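Local coordinates for Sel1 repeat family protein (Pseudomonas aeruginosa, PDB 6LCH), which probably acts as an immunity protein of the type VI secretion system, protecting its producer against the effector PldB, at residues V11-H16 / D95-F100; P19-A24 / A54-W59; R29-L34 / G48-A53; G131-L136 / A161-A166. All coordinates share one frame; numbering follows the deposited sequence.

Contact 1: residues V11-H16 / D95-F100; sequences VNEKDH and DVPQGF
The irregular N-terminal segment 11-16 passes the loop and first turn of helix 97-107 with its closest CA pairs, Glu13-Pro97 and His16-Val96, each 7.0 Å apart; side chains and backbone carbonyls make the contact. Pro97 is its centre, met by Glu13 on one part of its ring and by His16 O on another. Glu13 CG lies anti to the backbone N (chi1 -162°), and the extended chain crosses the Pro97 ring obliquely, Glu13 CG resting 3.7 Å from Pro97 CG. Farther along, Glu13 OE2 sits 3.7 Å from Pro97 CB. His16 O lies 3.6 Å from Pro97 CD. Segment 11-16 is shaped by an Asx turn in which Asn12 OD1 accepts from Lys14 N (3.1 Å), while Asp95, at positive phi, is the C-prime residue of the Schellman motif that ends helix 81-93. The N-terminal segment thus packs on the turn between two consecutive helices of the all-helical Sel1-type fold, just after Cys10, which is disulfide-bonded to Cys159. Two acceptors face each other at the polar end, Glu13 OE2 and Gln98 OE1, 4.1 Å apart. Asn132 ND2 donates to both and so reconciles them. A water adds a second link, donating to Gln98 OE1 at 2.8 Å and weakly to Glu13 OE1 at 3.3 Å. The Gln98 chain bends at chi2 (69°), and its NE2 is bonded to Asp102 OD2, which fixes the turn of the amide. The nearby N-terminal ends of helices 97-107 and 133-146 would probably favour a charged Glu13 carboxylate.

Contact 2: residues P19-A24 / A54-W59; sequences PLDPQA and AERGHW
Asp21 OD2 is gripped by two donors, one from each segment. Ala24 N binds it at 2.6 Å on its anti lone pair, the N-cap bond of helix 22-34, and Arg56 NE reaches it at 3.1 Å through a fairly straight hydrogen bond (158°) that is part of a salt bridge. The cap of one helix is thereby tied to the end of the next in an antiparallel helical hairpin, consistent with a Sel1-family fold; Gly57, at positive phi, closes helix 43-55 with a Schellman motif. The arginine approaches from above the carboxylate plane, 57° out of it, although the carboxylate oxygen lies near the guanidinium plane. Gln23 crosses Arg56 at about a right angle and sets OE1 over one guanidinium face, 2.9 Å from Arg56 CZ, at an angle too poor for a hydrogen bond; the guanidinium charge may make this approach favourable. Next to this polar cluster, Ala24 CB packs on Arg56 CB at 3.8 Å. The His58 ring is fixed at both nitrogens, NE2 by Asp25 OD1 and ND1 by Ala61 N in helix 59-70, which His58 caps, and it stacks with Tyr28. Leu20 crosses the imidazole obliquely, bringing CD1 to 3.5 Å from His58 NE2. A water donates to Gly57 O at 2.9 Å and, weakly, to Pro19 O.

Contact 3: residues R29-L34 / G48-A53; sequences REAATL and GLYSKA
Ala31 is the tightly packed point, its CA only 5.8 Å from that of Leu49. Its methyl sits over one face of the Tyr50 ring in a CH-pi contact, with Ala31 CB 3.6 Å from the ring centroid and 21° off the normal, and Ala31 CB also meets Leu49 CB at 3.7 Å. The phenol continues along helix 22-34 until Tyr50 OH comes to 3.4 Å from Ala32 CA; the hydroxyl is hydrogen-bonded to Asn64 on helix 59-70. The two segments approach to 8.6 Å between axes and run nearly antiparallel, at 150°, an antiparallel helix pair as in TPR-like hairpins. The small alanine side chains on one helix are consistent with this close approach, and the aromatic ring of the other lies across them into the neighbouring helix layer, where it touches Leu65 and Leu68. Toward the more exposed margin the packing thins. Glu30 stretches out past Leu49 at about a right angle, its aliphatic CG 3.6 Å from Leu49 CD1, while its OE2 has a long, weak ion pair with Arg45. Leu34, one turn further on, reaches Leu49 by one branch alone, CD1 to CD1 at 4.1 Å, and also touches Pro42, Arg45 and Ile46.

Contact 4: residues G131-L136 / A161-A166; sequences GNPPAL and ASQGYA
Two helix starts meet here in a region matching the Sel1 repeat family: the loop and first turn of helix 133-146 lie against the loop that follows helix 150-162, where Tyr165 is the N-cap residue of helix 166-178. Gly131, at positive phi, is the C-prime residue of a Schellman motif ending helix 123-129. Next to it, Asn132 is the N-cap of the following helix, with Asn132 OD1 accepting from Ala135 N at 2.8 Å. The hydrogen bond between the segments comes from Gln163, whose extended chain brings NE2 to 2.9 Å from Gly131 O. That bond is bent, 145° at the hydrogen, and the donor stands above the carbonyl plane, 25° out of it. The same amide is held by two further bonds, OE1 accepting from the backbone N of Glu13 and NE2 donating to Cys159 O, so its flip is fixed and it joins three parts of the chain; Cys159 itself is disulfide-bonded to Cys10. Apolar contacts form the other half. The Tyr165 side chain, with CG anti to the backbone N (chi1 -179°), lays one ring face along the Pro133-Pro134 peptide, Pro133 C and Pro134 N both lying above it, offset toward its rim. At the root of the ring Pro133 CB closes to 3.4 Å from Tyr165 CG, and toward its tip Pro134 CG lies 4.0 Å from Tyr165 CZ. Leu136 touches Gln163 through CD1, 4.0 Å from Gln163 NE2.

From the N terminus, segment 11-16 opens the widest loop, closed by contact 1 when the chain reaches the start of helix 97-107. Inside that loop lies contact 2, and inside contact 2 lies contact 3; both join helices 22-34 and 43-55, contact 2 at the cap and contact 3 along the helices. Contact 4 follows in series, tying the start of helix 133-146 to the end of helix 150-162. Trp59 links contacts 1 and 2 by packing on Val96 and Gln98. Contacts 1 and 4 have centres about 10 Å apart, and there the N-terminal segment joins the early helices to the later ones. Contacts 3 and 4 stay about 16 Å apart at their nearest atoms.

Contact 1: residues V11-H16 / D95-F100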
loop_
_atom_site.group_PDB
_atom_site.type_symbol
_atom_site.label_atom_id
_atom_site.label_comp_id
_atom_site.label_asym_id
_atom_site.label_seq_id
_atom_site.Cartn_x
_atom_site.Cartn_y
_atom_site.Cartn_z
ATOM N N VAL A 11 -13.536 9.185 2.427
ATOM C CA VAL A 11 -13.066 10.452 1.885
ATOM C C VAL A 11 -11.738 10.231 1.175
ATOM O O VAL A 11 -10.945 9.359 1.543
ATOM C CB VAL A 11 -12.929 11.534 2.982
ATOM C CG1 VAL A 11 -14.277 11.791 3.645
ATOM C CG2 VAL A 11 -11.894 11.130 4.017
ATOM N N ASN A 12 -11.503 11.027 0.140
ATOM C CA ASN A 12 -10.257 10.928 -0.606
ATOM C C ASN A 12 -9.119 11.537 0.205
ATOM O O ASN A 12 -9.210 12.684 0.654
ATOM C CB ASN A 12 -10.391 11.625 -1.955
ATOM C CG ASN A 12 -9.538 10.984 -3.023
ATOM O OD1 ASN A 12 -8.312 10.979 -2.929
ATOM N ND2 ASN A 12 -10.182 10.427 -4.043
ATOM N N GLU A 13 -8.047 10.766 0.395
ATOM C CA GLU A 13 -6.875 11.291 1.083
ATOM C C GLU A 13 -6.283 12.486 0.348
ATOM O O GLU A 13 -5.608 13.317 0.962
ATOM C CB GLU A 13 -5.822 10.196 1.244
ATOM C CG GLU A 13 -4.768 10.506 2.290
ATOM C CD GLU A 13 -3.567 9.592 2.195
ATOM O OE1 GLU A 13 -3.038 9.421 1.080
ATOM O OE2 GLU A 13 -3.149 9.046 3.235
ATOM N N LYS A 14 -6.526 12.590 -0.963
ATOM C CA LYS A 14 -6.108 13.729 -1.783
ATOM C C LYS A 14 -6.949 14.990 -1.532
ATOM O O LYS A 14 -6.810 15.969 -2.277
ATOM C CB LYS A 14 -6.159 13.356 -3.265
ATOM C CG LYS A 14 -5.136 12.311 -3.672
ATOM C CD LYS A 14 -5.613 11.515 -4.877
ATOM C CE LYS A 14 -5.715 10.029 -4.563
ATOM N NZ LYS A 14 -6.587 9.317 -5.540
ATOM N N ASP A 15 -7.780 14.992 -0.488
ATOM C CA ASP A 15 -8.570 16.156 -0.105
ATOM C C ASP A 15 -8.005 16.907 1.094
ATOM O O ASP A 15 -8.287 18.100 1.242
ATOM C CB ASP A 15 -10.013 15.744 0.218
ATOM C CG ASP A 15 -10.807 15.376 -1.017
ATOM O OD1 ASP A 15 -10.210 15.276 -2.107
ATOM O OD2 ASP A 15 -12.038 15.191 -0.893
ATOM N N HIS A 16 -7.229 16.240 1.953
ATOM C CA HIS A 16 -6.695 16.870 3.157
ATOM C C HIS A 16 -5.169 16.846 3.161
ATOM O O HIS A 16 -4.551 16.450 4.157
ATOM C CB HIS A 16 -7.228 16.173 4.410
ATOM C CG HIS A 16 -8.551 15.500 4.217
ATOM N ND1 HIS A 16 -9.660 16.161 3.732
ATOM C CD2 HIS A 16 -8.942 14.224 4.445
ATOM C CE1 HIS A 16 -10.679 15.320 3.674
ATOM N NE2 HIS A 16 -10.270 14.139 4.101
ATOM N N ASP A 95 -1.340 18.090 9.452
ATOM C CA ASP A 95 -2.555 17.281 9.334
ATOM C C ASP A 95 -2.486 16.315 8.151
ATOM O O ASP A 95 -3.494 16.034 7.497
ATOM C CB ASP A 95 -3.804 18.161 9.243
ATOM C CG ASP A 95 -5.005 17.525 9.915
ATOM O OD1 ASP A 95 -6.134 17.683 9.406
ATOM O OD2 ASP A 95 -4.810 16.851 10.946
ATOM N N VAL A 96 -1.295 15.791 7.882
ATOM C CA VAL A 96 -1.108 14.831 6.797
ATOM C C VAL A 96 -1.630 13.475 7.265
ATOM O O VAL A 96 -1.178 12.964 8.299
ATOM C CB VAL A 96 0.365 14.746 6.364
ATOM C CG1 VAL A 96 0.539 13.649 5.333
ATOM C CG2 VAL A 96 0.828 16.079 5.796
ATOM N N PRO A 97 -2.587 12.871 6.556
ATOM C CA PRO A 97 -3.179 11.614 7.053
ATOM C C PRO A 97 -2.167 10.495 7.229
ATOM O O PRO A 97 -2.270 9.724 8.191
ATOM C CB PRO A 97 -4.229 11.278 5.985
ATOM C CG PRO A 97 -4.530 12.586 5.314
ATOM C CD PRO A 97 -3.249 13.358 5.336
ATOM N N GLN A 98 -1.181 10.391 6.333
ATOM C CA GLN A 98 -0.141 9.379 6.500
ATOM C C GLN A 98 0.669 9.610 7.773
ATOM O O GLN A 98 1.205 8.656 8.347
ATOM C CB GLN A 98 0.777 9.363 5.273
ATOM C CG GLN A 98 1.773 8.198 5.240
ATOM C CD GLN A 98 1.103 6.855 5.009
ATOM O OE1 GLN A 98 0.130 6.749 4.256
ATOM N NE2 GLN A 98 1.624 5.817 5.656
ATOM N N GLY A 99 0.757 10.859 8.236
ATOM C CA GLY A 99 1.503 11.136 9.455
ATOM C C GLY A 99 0.917 10.455 10.678
ATOM O O GLY A 99 1.650 10.010 11.563
ATOM N N PHE A 100 -0.414 10.355 10.739
ATOM C CA PHE A 100 -1.056 9.663 11.853
ATOM C C PHE A 100 -0.803 8.161 11.790
ATOM O O PHE A 100 -0.503 7.527 12.810
ATOM C CB PHE A 100 -2.556 9.954 11.848
ATOM C CG PHE A 100 -2.892 11.402 12.063
ATOM C CD1 PHE A 100 -2.909 11.940 13.338
ATOM C CD2 PHE A 100 -3.186 12.227 10.989
ATOM C CE1 PHE A 100 -3.219 13.279 13.543
ATOM C CE2 PHE A 100 -3.500 13.567 11.188
ATOM C CZ PHE A 100 -3.516 14.088 12.467
HETATM O O HOH W 1 -0.257 7.737 1.670
#

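Contact 2: residues P19-A24 / A54-W59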
loop_
_atom_site.group_PDB
_atom_site.type_symbol
_atom_site.label_atom_id
_atom_site.label_comp_id
_atom_site.label_asym_id
_atom_site.label_seq_id
_atom_site.Cartn_x
_atom_site.Cartn_y
_atom_site.Cartn_z
ATOM N N PRO A 19 -0.219 21.913 0.307
ATOM C CA PRO A 19 0.284 22.131 -1.055
ATOM C C PRO A 19 1.669 21.526 -1.244
ATOM O O PRO A 19 2.507 21.550 -0.340
ATOM C CB PRO A 19 0.310 23.660 -1.185
ATOM C CG PRO A 19 0.340 24.165 0.224
ATOM C CD PRO A 19 -0.476 23.183 1.007
ATOM N N LEU A 20 1.898 20.971 -2.433
ATOM C CA LEU A 20 3.167 20.326 -2.759
ATOM C C LEU A 20 4.135 21.382 -3.277
ATOM O O LEU A 20 3.909 21.971 -4.339
ATOM C CB LEU A 20 2.966 19.222 -3.791
ATOM C CG LEU A 20 4.145 18.258 -3.958
ATOM C CD1 LEU A 20 4.070 17.145 -2.923
ATOM C CD2 LEU A 20 4.191 17.685 -5.372
ATOM N N ASP A 21 5.209 21.618 -2.537
ATOM C CA ASP A 21 6.174 22.637 -2.936
ATOM C C ASP A 21 6.986 22.154 -4.133
ATOM O O ASP A 21 7.522 21.041 -4.101
ATOM C CB ASP A 21 7.110 22.983 -1.782
ATOM C CG ASP A 21 8.196 23.957 -2.195
ATOM O OD1 ASP A 21 7.883 25.158 -2.346
ATOM O OD2 ASP A 21 9.353 23.521 -2.387
ATOM N N PRO A 22 7.090 22.947 -5.204
ATOM C CA PRO A 22 7.886 22.502 -6.369
ATOM C C PRO A 22 9.374 22.324 -6.093
ATOM O O PRO A 22 9.941 21.289 -6.474
ATOM C CB PRO A 22 7.613 23.604 -7.402
ATOM C CG PRO A 22 6.242 24.101 -7.043
ATOM C CD PRO A 22 6.188 24.063 -5.541
ATOM N N GLN A 23 10.036 23.305 -5.465
ATOM C CA GLN A 23 11.457 23.155 -5.142
ATOM C C GLN A 23 11.717 21.917 -4.293
ATOM O O GLN A 23 12.694 21.191 -4.520
ATOM C CB GLN A 23 11.983 24.393 -4.408
ATOM C CG GLN A 23 13.408 24.189 -3.870
ATOM C CD GLN A 23 13.944 25.349 -3.027
ATOM O OE1 GLN A 23 13.278 25.859 -2.131
ATOM N NE2 GLN A 23 15.153 25.805 -3.362
ATOM N N ALA A 24 10.865 21.674 -3.295
ATOM C CA ALA A 24 11.089 20.548 -2.394
ATOM C C ALA A 24 10.805 19.222 -3.085
ATOM O O ALA A 24 11.530 18.243 -2.877
ATOM C CB ALA A 24 10.228 20.703 -1.140
ATOM N N ALA A 54 12.086 17.919 3.506
ATOM C CA ALA A 54 11.268 17.810 4.713
ATOM C C ALA A 54 11.173 19.141 5.444
ATOM O O ALA A 54 10.122 19.477 6.001
ATOM C CB ALA A 54 11.842 16.738 5.638
ATOM N N GLU A 55 12.266 19.908 5.469
ATOM C CA GLU A 55 12.254 21.209 6.127
ATOM C C GLU A 55 11.385 22.218 5.394
ATOM O O GLU A 55 10.958 23.203 6.002
ATOM C CB GLU A 55 13.673 21.769 6.258
ATOM C CG GLU A 55 14.690 20.849 6.912
ATOM C CD GLU A 55 14.114 20.025 8.044
ATOM O OE1 GLU A 55 14.286 18.788 8.015
ATOM O OE2 GLU A 55 13.501 20.607 8.966
ATOM N N ARG A 56 11.135 22.013 4.103
ATOM C CA ARG A 56 10.226 22.881 3.368
ATOM C C ARG A 56 8.782 22.404 3.439
ATOM O O ARG A 56 7.908 23.034 2.838
ATOM C CB ARG A 56 10.663 22.998 1.903
ATOM C CG ARG A 56 11.842 23.917 1.692
ATOM C CD ARG A 56 12.075 24.211 0.220
ATOM N NE ARG A 56 11.116 25.151 -0.361
ATOM C CZ ARG A 56 11.177 26.472 -0.217
ATOM N NH1 ARG A 56 12.146 27.022 0.501
ATOM N NH2 ARG A 56 10.269 27.245 -0.792
ATOM N N GLY A 57 8.516 21.314 4.154
ATOM C CA GLY A 57 7.168 20.823 4.355
ATOM C C GLY A 57 6.741 19.668 3.474
ATOM O O GLY A 57 5.558 19.307 3.493
ATOM N N HIS A 58 7.652 19.083 2.703
ATOM C CA HIS A 58 7.291 17.996 1.802
ATOM C C HIS A 58 6.958 16.746 2.609
ATOM O O HIS A 58 7.810 16.229 3.338
ATOM C CB HIS A 58 8.436 17.719 0.832
ATOM C CG HIS A 58 8.013 16.981 -0.398
ATOM N ND1 HIS A 58 7.839 15.613 -0.422
ATOM C CD2 HIS A 58 7.722 17.422 -1.645
ATOM C CE1 HIS A 58 7.466 15.242 -1.635
ATOM N NE2 HIS A 58 7.387 16.320 -2.395
ATOM N N TRP A 59 5.726 16.247 2.476
ATOM C CA TRP A 59 5.288 15.202 3.397
ATOM C C TRP A 59 5.716 13.805 2.959
ATOM O O TRP A 59 5.954 12.944 3.814
ATOM C CB TRP A 59 3.772 15.287 3.625
ATOM C CG TRP A 59 2.905 14.891 2.476
ATOM C CD1 TRP A 59 2.385 15.712 1.519
ATOM C CD2 TRP A 59 2.429 13.573 2.177
ATOM N NE1 TRP A 59 1.626 14.985 0.636
ATOM C CE2 TRP A 59 1.637 13.668 1.017
ATOM C CE3 TRP A 59 2.604 12.320 2.775
ATOM C CZ2 TRP A 59 1.014 12.558 0.446
ATOM C CZ3 TRP A 59 1.990 11.219 2.203
ATOM C CH2 TRP A 59 1.203 11.345 1.052
HETATM O O HOH W 2 3.657 21.429 2.770
#

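Contact 3: residues R29-L34 / G48-A53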
loop_
_atom_site.group_PDB
_atom_site.type_symbol
_atom_site.label_atom_id
_atom_site.label_comp_id
_atom_site.label_asym_id
_atom_site.label_seq_id
_atom_site.Cartn_x
_atom_site.Cartn_y
_atom_site.Cartn_z
ATOM N N ARG A 29 12.149 13.823 -5.330
ATOM C CA ARG A 29 12.157 12.873 -6.438
ATOM C C ARG A 29 13.576 12.484 -6.850
ATOM O O ARG A 29 13.793 11.357 -7.311
ATOM C CB ARG A 29 11.389 13.450 -7.626
ATOM C CG ARG A 29 9.883 13.338 -7.494
ATOM C CD ARG A 29 9.165 13.862 -8.730
ATOM N NE ARG A 29 9.076 15.321 -8.741
ATOM C CZ ARG A 29 9.759 16.106 -9.568
ATOM N NH1 ARG A 29 10.587 15.577 -10.461
ATOM N NH2 ARG A 29 9.614 17.422 -9.505
ATOM N N GLU A 30 14.550 13.386 -6.701
ATOM C CA GLU A 30 15.937 12.995 -6.944
ATOM C C GLU A 30 16.421 12.019 -5.880
ATOM O O GLU A 30 17.091 11.026 -6.194
ATOM C CB GLU A 30 16.855 14.220 -6.988
ATOM C CG GLU A 30 18.342 13.851 -6.970
ATOM C CD GLU A 30 19.274 15.035 -7.176
ATOM O OE1 GLU A 30 18.794 16.132 -7.527
ATOM O OE2 GLU A 30 20.498 14.861 -6.988
ATOM N N ALA A 31 16.093 12.289 -4.613
ATOM C CA ALA A 31 16.483 11.376 -3.545
ATOM C C ALA A 31 15.821 10.018 -3.720
ATOM O O ALA A 31 16.469 8.978 -3.550
ATOM C CB ALA A 31 16.128 11.976 -2.185
ATOM N N ALA A 32 14.530 10.009 -4.068
ATOM C CA ALA A 32 13.826 8.750 -4.279
ATOM C C ALA A 32 14.453 7.948 -5.411
ATOM O O ALA A 32 14.561 6.719 -5.323
ATOM C CB ALA A 32 12.347 9.016 -4.565
ATOM N N THR A 33 14.871 8.625 -6.485
ATOM C CA THR A 33 15.509 7.932 -7.600
ATOM C C THR A 33 16.868 7.375 -7.198
ATOM O O THR A 33 17.203 6.233 -7.537
ATOM C CB THR A 33 15.654 8.877 -8.794
ATOM O OG1 THR A 33 14.356 9.267 -9.254
ATOM C CG2 THR A 33 16.406 8.200 -9.929
ATOM N N LEU A 34 17.661 8.163 -6.471
ATOM C CA LEU A 34 18.969 7.698 -6.032
ATOM C C LEU A 34 18.875 6.523 -5.071
ATOM O O LEU A 34 19.863 5.808 -4.900
ATOM C CB LEU A 34 19.745 8.840 -5.372
ATOM C CG LEU A 34 20.217 9.976 -6.285
ATOM C CD1 LEU A 34 20.907 11.062 -5.478
ATOM C CD2 LEU A 34 21.138 9.446 -7.373
ATOM N N GLY A 48 20.489 14.227 2.621
ATOM C CA GLY A 48 20.490 15.670 2.439
ATOM C C GLY A 48 19.277 16.159 1.673
ATOM O O GLY A 48 18.557 17.049 2.128
ATOM N N LEU A 49 19.023 15.562 0.506
ATOM C CA LEU A 49 17.873 15.954 -0.302
ATOM C C LEU A 49 16.568 15.741 0.453
ATOM O O LEU A 49 15.735 16.652 0.546
ATOM C CB LEU A 49 17.865 15.167 -1.610
ATOM C CG LEU A 49 19.027 15.452 -2.556
ATOM C CD1 LEU A 49 19.259 14.263 -3.465
ATOM C CD2 LEU A 49 18.745 16.707 -3.363
ATOM N N TYR A 50 16.372 14.532 0.992
ATOM C CA TYR A 50 15.165 14.229 1.753
ATOM C C TYR A 50 14.940 15.244 2.865
ATOM O O TYR A 50 13.834 15.775 3.023
ATOM C CB TYR A 50 15.259 12.819 2.340
ATOM C CG TYR A 50 14.722 11.720 1.452
ATOM C CD1 TYR A 50 13.828 11.998 0.423
ATOM C CD2 TYR A 50 15.098 10.398 1.655
ATOM C CE1 TYR A 50 13.334 10.990 -0.384
ATOM C CE2 TYR A 50 14.611 9.385 0.857
ATOM C CZ TYR A 50 13.728 9.682 -0.159
ATOM O OH TYR A 50 13.248 8.669 -0.957
ATOM N N SER A 51 15.981 15.516 3.659
ATOM C CA SER A 51 15.830 16.438 4.779
ATOM C C SER A 51 15.533 17.849 4.293
ATOM O O SER A 51 14.656 18.531 4.838
ATOM C CB SER A 51 17.085 16.420 5.650
ATOM O OG SER A 51 17.450 15.091 5.979
ATOM N N LYS A 52 16.259 18.302 3.265
ATOM C CA LYS A 52 15.988 19.606 2.670
ATOM C C LYS A 52 14.529 19.724 2.249
ATOM O O LYS A 52 13.879 20.747 2.497
ATOM C CB LYS A 52 16.907 19.833 1.468
ATOM C CG LYS A 52 18.302 20.336 1.810
ATOM C CD LYS A 52 19.154 20.505 0.550
ATOM C CE LYS A 52 19.753 19.179 0.087
ATOM N NZ LYS A 52 20.430 19.267 -1.244
ATOM N N ALA A 53 13.994 18.678 1.617
ATOM C CA ALA A 53 12.587 18.696 1.244
ATOM C C ALA A 53 11.694 18.679 2.479
ATOM O O ALA A 53 10.663 19.360 2.515
ATOM C CB ALA A 53 12.277 17.514 0.329
#

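Contact 4: residues G131-L136 / A161-A166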
loop_
_atom_site.group_PDB
_atom_site.type_symbol
_atom_site.label_atom_id
_atom_site.label_comp_id
_atom_site.label_asym_id
_atom_site.label_seq_id
_atom_site.Cartn_x
_atom_site.Cartn_y
_atom_site.Cartn_z
ATOM N N GLY A 131 -9.126 9.399 5.363
ATOM C CA GLY A 131 -9.077 8.630 4.140
ATOM C C GLY A 131 -7.733 8.021 3.816
ATOM O O GLY A 131 -7.485 7.692 2.655
ATOM N N ASN A 132 -6.865 7.855 4.801
ATOM C CA ASN A 132 -5.542 7.287 4.560
ATOM C C ASN A 132 -5.658 5.835 4.116
ATOM O O ASN A 132 -6.196 5.011 4.866
ATOM C CB ASN A 132 -4.696 7.394 5.821
ATOM C CG ASN A 132 -3.330 6.775 5.653
ATOM O OD1 ASN A 132 -3.048 5.718 6.215
ATOM N ND2 ASN A 132 -2.476 7.427 4.873
ATOM N N PRO A 133 -5.190 5.480 2.922
ATOM C CA PRO A 133 -5.373 4.104 2.422
ATOM C C PRO A 133 -4.657 3.064 3.272
ATOM O O PRO A 133 -5.227 1.990 3.520
ATOM C CB PRO A 133 -4.803 4.169 0.995
ATOM C CG PRO A 133 -4.980 5.605 0.596
ATOM C CD PRO A 133 -4.744 6.396 1.857
ATOM N N PRO A 134 -3.414 3.302 3.727
ATOM C CA PRO A 134 -2.809 2.313 4.638
ATOM C C PRO A 134 -3.593 2.107 5.921
ATOM O O PRO A 134 -3.770 0.961 6.359
ATOM C CB PRO A 134 -1.416 2.896 4.909
ATOM C CG PRO A 134 -1.108 3.670 3.682
ATOM C CD PRO A 134 -2.410 4.302 3.307
ATOM N N ALA A 135 -4.083 3.185 6.538
ATOM C CA ALA A 135 -4.801 3.031 7.798
ATOM C C ALA A 135 -6.118 2.290 7.601
ATOM O O ALA A 135 -6.490 1.449 8.429
ATOM C CB ALA A 135 -5.038 4.398 8.437
ATOM N N LEU A 136 -6.837 2.587 6.516
ATOM C CA LEU A 136 -8.097 1.894 6.265
ATOM C C LEU A 136 -7.867 0.420 5.958
ATOM O O LEU A 136 -8.703 -0.424 6.299
ATOM C CB LEU A 136 -8.845 2.555 5.108
ATOM C CG LEU A 136 -9.408 3.968 5.275
ATOM C CD1 LEU A 136 -9.608 4.577 3.908
ATOM C CD2 LEU A 136 -10.717 3.946 6.040
ATOM N N ALA A 161 -9.053 0.922 -1.686
ATOM C CA ALA A 161 -8.730 0.549 -3.062
ATOM C C ALA A 161 -9.313 1.528 -4.071
ATOM O O ALA A 161 -8.732 1.718 -5.142
ATOM C CB ALA A 161 -9.219 -0.858 -3.376
ATOM N N SER A 162 -10.456 2.143 -3.760
ATOM C CA SER A 162 -11.023 3.134 -4.669
ATOM C C SER A 162 -10.087 4.318 -4.869
ATOM O O SER A 162 -10.211 5.031 -5.872
ATOM C CB SER A 162 -12.388 3.615 -4.160
ATOM O OG SER A 162 -12.275 4.420 -2.996
ATOM N N GLN A 163 -9.150 4.538 -3.948
ATOM C CA GLN A 163 -8.125 5.561 -4.097
ATOM C C GLN A 163 -6.887 5.045 -4.824
ATOM O O GLN A 163 -5.872 5.749 -4.875
ATOM C CB GLN A 163 -7.743 6.121 -2.724
ATOM C CG GLN A 163 -8.946 6.569 -1.905
ATOM C CD GLN A 163 -8.573 7.141 -0.549
ATOM O OE1 GLN A 163 -7.793 8.090 -0.454
ATOM N NE2 GLN A 163 -9.143 6.575 0.509
ATOM N N GLY A 164 -6.949 3.840 -5.385
ATOM C CA GLY A 164 -5.852 3.301 -6.164
ATOM C C GLY A 164 -4.758 2.637 -5.367
ATOM O O GLY A 164 -3.669 2.413 -5.905
ATOM N N TYR A 165 -5.011 2.308 -4.104
ATOM C CA TYR A 165 -4.007 1.728 -3.219
ATOM C C TYR A 165 -3.979 0.219 -3.437
ATOM O O TYR A 165 -4.908 -0.492 -3.040
ATOM C CB TYR A 165 -4.329 2.094 -1.773
ATOM C CG TYR A 165 -3.362 1.570 -0.740
ATOM C CD1 TYR A 165 -3.770 0.638 0.204
ATOM C CD2 TYR A 165 -2.049 2.019 -0.692
ATOM C CE1 TYR A 165 -2.900 0.162 1.157
ATOM C CE2 TYR A 165 -1.168 1.544 0.265
ATOM C CZ TYR A 165 -1.602 0.615 1.185
ATOM O OH TYR A 165 -0.740 0.136 2.143
ATOM N N ALA A 166 -2.908 -0.265 -4.069
ATOM C CA ALA A 166 -2.858 -1.664 -4.490
ATOM C C ALA A 166 -2.971 -2.675 -3.352
ATOM O O ALA A 166 -3.710 -3.660 -3.520
ATOM C CB ALA A 166 -1.579 -1.910 -5.301
#